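Local coordinates for DnaJ homolog dnj-2 (Caenorhabditis elegans, PDB 2QSA), which probably acts as a membrane-anchored Hsp40-type co-chaperone of the DNAJC25 family, represented here by its N-terminal J domain, at residues A[7-18]-A[77-85]. Residues are numbered along the deposited sequence; the frame is centred on the assembly and turned at random. Where two conformers were deposited one is given.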
loop_
_atom_site.group_PDB
_atom_site.type_symbol
_atom_site.label_atom_id
_atom_site.label_comp_id
_atom_site.label_asym_id
_atom_site.label_seq_id
_atom_site.Cartn_x
_atom_site.Cartn_y
_atom_site.Cartn_z
ATOM N N ALA A 7 -4.609 3.976 10.845
ATOM C CA ALA A 7 -4.296 5.387 10.855
ATOM C C ALA A 7 -4.175 5.885 9.420
ATOM O O ALA A 7 -3.412 5.339 8.629
ATOM C CB ALA A 7 -2.973 5.643 11.659
ATOM N N PRO A 8 -4.933 6.942 9.060
ATOM C CA PRO A 8 -4.832 7.550 7.716
ATOM C C PRO A 8 -3.396 7.894 7.276
ATOM O O PRO A 8 -3.057 7.788 6.090
ATOM C CB PRO A 8 -5.704 8.827 7.846
ATOM C CG PRO A 8 -6.735 8.430 8.864
ATOM C CD PRO A 8 -5.982 7.592 9.888
ATOM N N GLU A 9 -2.542 8.310 8.213
ATOM C CA GLU A 9 -1.202 8.738 7.824
ATOM C C GLU A 9 -0.216 7.579 7.627
ATOM O O GLU A 9 0.883 7.790 7.128
ATOM C CB GLU A 9 -0.634 9.777 8.789
ATOM C CG GLU A 9 -0.544 9.308 10.223
ATOM C CD GLU A 9 -1.776 9.649 11.038
ATOM O OE1 GLU A 9 -2.911 9.512 10.530
ATOM O OE2 GLU A 9 -1.607 10.055 12.201
ATOM N N LEU A 10 -0.590 6.358 8.012
ATOM C CA LEU A 10 0.371 5.234 7.873
ATOM C C LEU A 10 0.055 4.356 6.658
ATOM O O LEU A 10 -1.105 4.098 6.355
ATOM C CB LEU A 10 0.389 4.346 9.132
ATOM C CG LEU A 10 0.637 5.016 10.493
ATOM C CD1 LEU A 10 0.542 3.982 11.607
ATOM C CD2 LEU A 10 1.968 5.697 10.517
ATOM N N TYR A 11 1.113 3.886 5.988
ATOM C CA TYR A 11 0.953 2.867 4.939
ATOM C C TYR A 11 -0.102 3.297 3.903
ATOM O O TYR A 11 -0.011 4.423 3.380
ATOM C CB TYR A 11 0.609 1.523 5.611
ATOM C CG TYR A 11 1.716 1.072 6.555
ATOM C CD1 TYR A 11 2.978 0.723 6.040
ATOM C CD2 TYR A 11 1.518 1.000 7.949
ATOM C CE1 TYR A 11 4.016 0.287 6.879
ATOM C CE2 TYR A 11 2.562 0.575 8.798
ATOM C CZ TYR A 11 3.778 0.207 8.258
ATOM O OH TYR A 11 4.786 -0.213 9.091
ATOM N N CYS A 12 -1.063 2.412 3.589
ATOM C CA CYS A 12 -2.092 2.744 2.575
ATOM C C CYS A 12 -3.319 3.448 3.191
ATOM O O CYS A 12 -4.404 3.446 2.578
ATOM C CB CYS A 12 -2.541 1.480 1.810
ATOM S SG CYS A 12 -1.115 0.740 0.937
ATOM N N GLY A 13 -3.131 4.051 4.362
ATOM C CA GLY A 13 -4.171 4.868 4.985
ATOM C C GLY A 13 -5.345 4.029 5.431
ATOM O O GLY A 13 -5.142 3.024 6.147
ATOM N N LEU A 14 -6.565 4.395 4.987
ATOM C CA LEU A 14 -7.749 3.623 5.392
ATOM C C LEU A 14 -8.097 2.440 4.453
ATOM O O LEU A 14 -9.139 1.781 4.615
ATOM C CB LEU A 14 -8.928 4.566 5.666
ATOM C CG LEU A 14 -8.587 5.542 6.811
ATOM C CD1 LEU A 14 -9.870 6.388 7.079
ATOM C CD2 LEU A 14 -8.135 4.817 8.088
ATOM N N GLU A 15 -7.161 2.104 3.550
ATOM C CA GLU A 15 -7.218 0.848 2.812
ATOM C C GLU A 15 -6.124 -0.051 3.287
ATOM O O GLU A 15 -5.047 0.416 3.710
ATOM C CB GLU A 15 -6.984 1.071 1.298
ATOM C CG GLU A 15 -8.169 1.751 0.643
ATOM C CD GLU A 15 -7.880 1.980 -0.838
ATOM O OE1 GLU A 15 -7.169 2.965 -1.117
ATOM O OE2 GLU A 15 -8.319 1.141 -1.666
ATOM N N ASN A 16 -6.418 -1.342 3.216
ATOM C CA ASN A 16 -5.401 -2.382 3.499
ATOM C C ASN A 16 -4.521 -2.550 2.242
ATOM O O ASN A 16 -5.025 -2.655 1.101
ATOM C CB ASN A 16 -6.169 -3.670 3.845
ATOM C CG ASN A 16 -5.252 -4.867 4.066
ATOM O OD1 ASN A 16 -4.298 -5.092 3.328
ATOM N ND2 ASN A 16 -5.589 -5.677 5.060
ATOM N N CYS A 17 -3.190 -2.449 2.392
ATOM C CA CYS A 17 -2.303 -2.486 1.194
ATOM C C CYS A 17 -2.427 -3.801 0.379
ATOM O O CYS A 17 -2.244 -3.783 -0.865
ATOM C CB CYS A 17 -0.819 -2.310 1.587
ATOM S SG CYS A 17 -0.389 -0.730 2.329
ATOM N N TYR A 18 -2.670 -4.924 1.076
ATOM C CA TYR A 18 -2.936 -6.181 0.315
ATOM C C TYR A 18 -4.173 -5.987 -0.582
ATOM O O TYR A 18 -4.158 -6.388 -1.751
ATOM C CB TYR A 18 -3.177 -7.341 1.242
ATOM C CG TYR A 18 -1.985 -7.784 2.017
ATOM C CD1 TYR A 18 -1.022 -8.651 1.443
ATOM C CD2 TYR A 18 -1.797 -7.361 3.332
ATOM C CE1 TYR A 18 0.080 -9.117 2.206
ATOM C CE2 TYR A 18 -0.702 -7.833 4.116
ATOM C CZ TYR A 18 0.240 -8.689 3.522
ATOM O OH TYR A 18 1.306 -9.153 4.278
ATOM N N ALA A 77 9.553 -3.737 5.900
ATOM C CA ALA A 77 8.310 -2.927 5.876
ATOM C C ALA A 77 7.129 -3.895 6.014
ATOM O O ALA A 77 6.189 -3.611 6.764
ATOM C CB ALA A 77 8.206 -2.118 4.574
ATOM N N LYS A 78 7.187 -5.029 5.291
ATOM C CA LYS A 78 6.051 -5.968 5.286
ATOM C C LYS A 78 5.910 -6.578 6.686
ATOM O O LYS A 78 4.796 -6.732 7.174
ATOM C CB LYS A 78 6.233 -7.084 4.227
ATOM C CG LYS A 78 5.042 -8.003 4.168
ATOM C CD LYS A 78 5.235 -9.057 3.095
ATOM C CE LYS A 78 3.983 -9.967 3.003
ATOM N NZ LYS A 78 3.776 -10.757 4.284
ATOM N N THR A 79 7.029 -6.919 7.319
ATOM C CA THR A 79 6.961 -7.497 8.676
ATOM C C THR A 79 6.321 -6.456 9.626
ATOM O O THR A 79 5.408 -6.774 10.401
ATOM C CB THR A 79 8.385 -7.894 9.133
ATOM O OG1 THR A 79 8.846 -8.976 8.312
ATOM C CG2 THR A 79 8.368 -8.311 10.610
ATOM N N ASN A 80 6.749 -5.193 9.501
ATOM C CA ASN A 80 6.150 -4.096 10.289
ATOM C C ASN A 80 4.656 -3.934 9.983
ATOM O O ASN A 80 3.821 -3.765 10.892
ATOM C CB ASN A 80 6.863 -2.773 9.985
ATOM C CG ASN A 80 8.281 -2.717 10.603
ATOM O OD1 ASN A 80 8.621 -3.547 11.422
ATOM N ND2 ASN A 80 9.079 -1.742 10.205
ATOM N N TYR A 81 4.329 -3.998 8.698
ATOM C CA TYR A 81 2.934 -3.837 8.263
ATOM C C TYR A 81 2.017 -4.923 8.826
ATOM O O TYR A 81 0.941 -4.628 9.417
ATOM C CB TYR A 81 2.853 -3.865 6.729
ATOM C CG TYR A 81 1.456 -3.422 6.268
ATOM C CD1 TYR A 81 0.943 -2.154 6.638
ATOM C CD2 TYR A 81 0.635 -4.271 5.491
ATOM C CE1 TYR A 81 -0.325 -1.734 6.264
ATOM C CE2 TYR A 81 -0.644 -3.876 5.112
ATOM C CZ TYR A 81 -1.134 -2.608 5.478
ATOM O OH TYR A 81 -2.361 -2.186 5.090
ATOM N N ASP A 82 2.475 -6.168 8.696
ATOM C CA ASP A 82 1.718 -7.287 9.237
ATOM C C ASP A 82 1.516 -7.175 10.765
ATOM O O ASP A 82 0.434 -7.480 11.291
ATOM C CB ASP A 82 2.421 -8.590 8.859
ATOM C CG ASP A 82 2.278 -8.921 7.382
ATOM O OD1 ASP A 82 1.419 -8.335 6.679
ATOM O OD2 ASP A 82 3.060 -9.786 6.898
ATOM N N TYR A 83 2.544 -6.722 11.465
ATOM C CA TYR A 83 2.444 -6.498 12.910
ATOM C C TYR A 83 1.376 -5.422 13.231
ATOM O O TYR A 83 0.523 -5.593 14.107
ATOM C CB TYR A 83 3.802 -6.095 13.469
ATOM C CG TYR A 83 3.791 -6.123 14.978
ATOM C CD1 TYR A 83 4.231 -7.244 15.664
ATOM C CD2 TYR A 83 3.310 -5.047 15.691
ATOM C CE1 TYR A 83 4.216 -7.271 17.044
ATOM C CE2 TYR A 83 3.295 -5.041 17.077
ATOM C CZ TYR A 83 3.735 -6.175 17.747
ATOM O OH TYR A 83 3.725 -6.192 19.127
ATOM N N TYR A 84 1.431 -4.325 12.492
ATOM C CA TYR A 84 0.402 -3.268 12.585
ATOM C C TYR A 84 -1.024 -3.768 12.336
ATOM O O TYR A 84 -1.943 -3.438 13.089
ATOM C CB TYR A 84 0.784 -2.231 11.536
ATOM C CG TYR A 84 -0.254 -1.202 11.156
ATOM C CD1 TYR A 84 -0.604 -0.174 12.059
ATOM C CD2 TYR A 84 -0.796 -1.165 9.838
ATOM C CE1 TYR A 84 -1.522 0.841 11.684
ATOM C CE2 TYR A 84 -1.719 -0.160 9.461
ATOM C CZ TYR A 84 -2.054 0.846 10.352
ATOM O OH TYR A 84 -2.913 1.831 9.950
ATOM N N LEU A 85 -1.204 -4.564 11.278
ATOM C CA LEU A 85 -2.523 -5.152 11.012
ATOM C C LEU A 85 -2.986 -6.003 12.222
ATOM O O LEU A 85 -4.153 -5.962 12.620
ATOM C CB LEU A 85 -2.508 -6.029 9.763
ATOM C CG LEU A 85 -2.318 -5.295 8.428
ATOM C CD1 LEU A 85 -2.352 -6.380 7.325
ATOM C CD2 LEU A 85 -3.441 -4.219 8.171
HETATM O O HOH W 1 -2.929 2.258 7.299
HETATM O O HOH W 2 7.468 -0.043 8.301
HETATM O O HOH W 3 -2.740 0.380 5.273
#
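Tyr81 points an edge of its ring at one face of Tyr11, CD1 lying 3.3 Å from Tyr11 CG with the ring planes 66° apart. Tyr81 CG is anti to the backbone N (chi1 -169°), which carries the ring away from helix 75-86 and into the bend of 7-18. There Tyr81 OH accepts a nearly straight bond from Cys17 N (2.8 Å, 170°), and a water links it to Glu15 O. Cys17 SG, joined to Cys12 SG in a disulfide, packs obliquely against the same ring, 3.7 Å from Tyr81 CZ. A leucine in place of Tyr81 would probably leave Cys17 N without this acceptor and Tyr11 without the edge against its face.

One helical turn on, Tyr11 sets CD2 over one face of the Tyr84 ring, the two planes oblique, while Tyr84 OH accepts from Ala7 N (2.9 Å); a second water connects that hydroxyl with the carbonyls of Leu10 and Gly13. Tyr18 enters as a knob among Lys78, Tyr81, Asp82 and Leu85. Tyr18 OH donates to the syn lone pair of Asp82 OD1 (2.5 Å) and weakly accepts from Lys78 NZ, which is itself salt-bridged to Asp82 OD2 (2.9 Å). Asn16 caps the short helix 17-20 through a weak bond from Tyr18 N to OD1. The contact thus fastens segment 7-18, with its internal Cys12-Cys17 disulfide and the start of helix 17-20, to helix 75-86, the short helix that follows the antiparallel helical hairpin of the J-domain fold.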